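Local atomic coordinates of PHD finger protein 14 (Danio rerio, PDB entry 7D86), a protein that binds histone H3, with a preference for the unmodified form, and represses PDGFRA expression, thereby helping to regulate mesenchymal cell proliferation. Residues S155-V159 with T160-R164; V94-V97 with C98-V102. All blocks are in the same frame, centred on the assembly; numbering follows the deposited sequence.

Contact 1: residues S155-V159 with T160-R164; sequences SFFHV and TCAQR. With ZN (zinc ion), chain D.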
# COMPACT_ATOMS: atom_id res chain seq x y z
N SER A 155 2.80 -12.07 -13.83
CA SER A 155 2.75 -10.66 -14.17
C SER A 155 3.25 -9.87 -12.96
O SER A 155 2.74 -10.06 -11.86
CB SER A 155 1.33 -10.21 -14.52
OG SER A 155 0.88 -10.81 -15.72
N PHE A 156 4.22 -8.98 -13.18
CA PHE A 156 4.87 -8.27 -12.09
C PHE A 156 4.52 -6.79 -12.09
O PHE A 156 4.41 -6.16 -13.15
CB PHE A 156 6.39 -8.43 -12.16
CG PHE A 156 6.84 -9.85 -12.04
CD1 PHE A 156 6.74 -10.53 -10.84
CD2 PHE A 156 7.35 -10.52 -13.14
CE1 PHE A 156 7.14 -11.86 -10.73
CE2 PHE A 156 7.76 -11.84 -13.03
CZ PHE A 156 7.65 -12.51 -11.83
N PHE A 157 4.38 -6.22 -10.89
CA PHE A 157 4.06 -4.81 -10.75
C PHE A 157 4.40 -4.35 -9.34
O PHE A 157 4.39 -5.13 -8.39
CB PHE A 157 2.59 -4.52 -11.06
CG PHE A 157 1.66 -5.68 -10.79
CD1 PHE A 157 1.40 -6.08 -9.49
CD2 PHE A 157 1.05 -6.35 -11.84
CE1 PHE A 157 0.55 -7.16 -9.24
CE2 PHE A 157 0.19 -7.42 -11.59
CZ PHE A 157 -0.06 -7.82 -10.29
N HIS A 158 4.69 -3.05 -9.21
CA HIS A 158 4.82 -2.47 -7.89
C HIS A 158 3.49 -2.55 -7.17
O HIS A 158 2.42 -2.52 -7.79
CB HIS A 158 5.24 -0.99 -7.98
CG HIS A 158 6.59 -0.78 -8.58
ND1 HIS A 158 6.78 -0.13 -9.77
CD2 HIS A 158 7.83 -1.14 -8.14
CE1 HIS A 158 8.07 -0.09 -10.05
NE2 HIS A 158 8.73 -0.69 -9.07
N VAL A 159 3.55 -2.61 -5.83
CA VAL A 159 2.32 -2.69 -5.04
C VAL A 159 1.44 -1.47 -5.28
O VAL A 159 0.22 -1.59 -5.43
CB VAL A 159 2.65 -2.86 -3.55
CG1 VAL A 159 1.36 -2.85 -2.73
CG2 VAL A 159 3.44 -4.14 -3.32
N THR A 160 2.05 -0.28 -5.32
CA THR A 160 1.25 0.93 -5.49
C THR A 160 0.76 1.11 -6.92
O THR A 160 -0.29 1.72 -7.14
CB THR A 160 2.06 2.16 -5.06
OG1 THR A 160 3.37 2.11 -5.65
CG2 THR A 160 2.20 2.18 -3.53
N CYS A 161 1.51 0.59 -7.90
CA CYS A 161 1.02 0.58 -9.27
C CYS A 161 -0.19 -0.33 -9.41
O CYS A 161 -1.18 0.02 -10.06
CB CYS A 161 2.15 0.17 -10.23
SG CYS A 161 3.50 1.41 -10.40
N ALA A 162 -0.13 -1.51 -8.78
CA ALA A 162 -1.29 -2.39 -8.75
C ALA A 162 -2.43 -1.74 -7.98
O ALA A 162 -3.60 -1.88 -8.36
CB ALA A 162 -0.91 -3.74 -8.14
N GLN A 163 -2.12 -1.04 -6.89
CA GLN A 163 -3.18 -0.39 -6.12
C GLN A 163 -3.94 0.60 -6.99
O GLN A 163 -5.17 0.67 -6.93
CB GLN A 163 -2.59 0.32 -4.89
CG GLN A 163 -3.64 0.88 -3.94
CD GLN A 163 -3.06 1.75 -2.84
OE1 GLN A 163 -2.10 2.50 -3.06
NE2 GLN A 163 -3.63 1.66 -1.65
N ARG A 164 -3.21 1.36 -7.80
CA ARG A 164 -3.82 2.37 -8.66
C ARG A 164 -4.77 1.73 -9.66
O ARG A 164 -5.80 2.32 -10.01
CB ARG A 164 -2.72 3.16 -9.38
CG ARG A 164 -3.20 4.20 -10.36
CD ARG A 164 -2.04 4.74 -11.20
NE ARG A 164 -1.68 3.80 -12.25
CZ ARG A 164 -0.49 3.20 -12.35
NH1 ARG A 164 0.46 3.46 -11.47
NH2 ARG A 164 -0.26 2.35 -13.34
ZN ZN D . 5.42 0.44 -11.25
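Phe157 holds its ring at an unusual first torsion, chi1 28°, well short of a staggered position. This puts the ring atom CD1 3.6 Å from the methyl carbon CB of Ala162, five residues on. The approach is oblique. Ala162 also touches Leu168 of strand 168-170.

The next residue carries the metal. His158 is the N-cap of helix 159-164, and its imidazole reaches a zinc ion that Cys161 of the helix also binds. ND1 of His158 binds the zinc at 2.1 Å, and SG of Cys161, three residues later, binds it at 2.3 Å. The sulfur sits at the edge of the imidazole, 3.7 Å from ND1 of His158. Both residues have their first side-chain bond anti to the carbonyl carbon, chi1 -64° for His158 and -69° for Cys161, which brings ND1 and SG to the same metal. Cys131 and Cys134 complete the site. At the far corner of the imidazole, NE2 is hydrogen-bonded to the carbonyl of Thr142, which should help fix the rotation of the ring.

The backbone of the cap residue is also engaged. Ala162 N donates to His158 O at 2.9 Å, and the bond is nearly straight. Gln163 N follows to Val159 O at 2.8 Å, while its side-chain NE2 reaches the carbonyl of Cys13. The zinc joins the cap residue to Cys161, and the two backbone bonds fasten the same turn. A zinc-binding histidine at the helix N-cap, with a cysteine three residues later, is the His-x-x-Cys half of a three-cysteine, one-histidine zinc site, here in the second PHD finger.

Contact 2: residues V94-V97 with C98-V102; sequences VHVV and CALYV. With ZN (zinc ion), chain C.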
# COMPACT_ATOMS: atom_id res chain seq x y z
N VAL A 94 8.78 3.24 3.93
CA VAL A 94 8.03 2.40 3.01
C VAL A 94 6.55 2.70 3.15
O VAL A 94 6.07 3.07 4.22
CB VAL A 94 8.31 0.89 3.24
CG1 VAL A 94 9.75 0.54 2.90
CG2 VAL A 94 8.00 0.50 4.68
N HIS A 95 5.80 2.52 2.05
CA HIS A 95 4.34 2.55 2.15
C HIS A 95 3.84 1.46 3.09
O HIS A 95 4.36 0.34 3.10
CB HIS A 95 3.68 2.36 0.78
CG HIS A 95 3.89 3.49 -0.17
ND1 HIS A 95 4.71 3.39 -1.27
CD2 HIS A 95 3.39 4.75 -0.18
CE1 HIS A 95 4.71 4.54 -1.92
NE2 HIS A 95 3.92 5.38 -1.28
N VAL A 96 2.81 1.79 3.86
CA VAL A 96 2.07 0.75 4.57
C VAL A 96 1.59 -0.31 3.59
O VAL A 96 1.71 -1.52 3.84
CB VAL A 96 0.90 1.36 5.36
CG1 VAL A 96 -0.05 0.27 5.83
CG2 VAL A 96 1.42 2.19 6.54
N VAL A 97 1.07 0.11 2.44
CA VAL A 97 0.52 -0.87 1.50
C VAL A 97 1.63 -1.74 0.92
O VAL A 97 1.46 -2.95 0.76
CB VAL A 97 -0.31 -0.16 0.40
CG1 VAL A 97 0.58 0.56 -0.60
CG2 VAL A 97 -1.21 -1.16 -0.30
N CYS A 98 2.81 -1.17 0.66
CA CYS A 98 3.90 -2.00 0.15
C CYS A 98 4.33 -3.02 1.19
O CYS A 98 4.68 -4.16 0.86
CB CYS A 98 5.08 -1.12 -0.29
SG CYS A 98 4.77 -0.20 -1.83
N ALA A 99 4.28 -2.64 2.47
CA ALA A 99 4.64 -3.57 3.53
C ALA A 99 3.65 -4.72 3.62
O ALA A 99 4.03 -5.84 3.99
CB ALA A 99 4.74 -2.84 4.87
N LEU A 100 2.38 -4.49 3.27
CA LEU A 100 1.38 -5.55 3.37
C LEU A 100 1.53 -6.59 2.27
O LEU A 100 1.12 -7.74 2.44
CB LEU A 100 -0.03 -4.97 3.31
CG LEU A 100 -0.33 -3.97 4.43
CD1 LEU A 100 -1.72 -3.37 4.26
CD2 LEU A 100 -0.19 -4.67 5.78
N TYR A 101 2.10 -6.21 1.12
CA TYR A 101 2.04 -7.09 -0.04
C TYR A 101 3.38 -7.65 -0.47
O TYR A 101 3.41 -8.69 -1.12
CB TYR A 101 1.38 -6.37 -1.22
CG TYR A 101 -0.11 -6.25 -1.07
CD1 TYR A 101 -0.67 -5.20 -0.35
CD2 TYR A 101 -0.97 -7.20 -1.62
CE1 TYR A 101 -2.04 -5.09 -0.19
CE2 TYR A 101 -2.35 -7.09 -1.47
CZ TYR A 101 -2.87 -6.03 -0.75
OH TYR A 101 -4.23 -5.91 -0.58
N VAL A 102 4.49 -7.00 -0.14
CA VAL A 102 5.80 -7.54 -0.49
C VAL A 102 6.10 -8.73 0.42
O VAL A 102 6.07 -8.59 1.65
CB VAL A 102 6.90 -6.46 -0.41
CG1 VAL A 102 8.28 -7.09 -0.64
CG2 VAL A 102 6.65 -5.35 -1.43
ZN ZN C . 5.87 1.86 -1.85
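The carbonyl oxygen of Val97 is approached by three groups of the following turn. Leu100 N donates to it weakly at 3.1 Å, Tyr101 N weakly at 3.3 Å, and the ring edge of Tyr101 meets it in plane through CD1. This short helix belongs to the C2HC pre-PHD zinc finger. Its N-cap, His95, accepts a sounder bond, from Ala99 N to His95 O at 3.0 Å. Leu100 N is shared: it also donates to Val96 O at 3.1 Å.

Tyr101 lies across Val97, with its ring atom CE1 4.0 Å from Val97 CG2. That methyl meets the ring because it stands anti to the backbone N of Val97. The hydroxyl is hydrogen-bonded to the carbonyl of Ser169. An alanine in place of Tyr101 would probably leave that carbonyl without its partner and open a gap beside the Val97 methyl.

His95 NE2 is hydrogen-bonded to the carbonyl of Asp82, and Cys75 and Cys78 complete the zinc site. From residues 94-102 the zinc takes ND1 of His95 at 2.0 Å and SG of Cys98 at 2.3 Å.

In the fold
Contacts 1 and 2 are the same strand-to-helix, His-x-x-Cys element used twice, once in the second PHD finger and once in the pre-PHD finger. Their centres are 11 Å apart, and the two zinc ions are 9.5 Å apart. The helices pack directly. Val159 of contact 1 puts CG1 3.5 Å from Val97 O and CG2 3.7 Å from Tyr101 CB. Thr160 CG2 lies 3.6 Å from the zinc ligand His95 ND1, and the Thr160 side chain also touches Cys78. Leu168 packs against both helices. The two fingers thus share one buried interface within the region required for histone H3 binding.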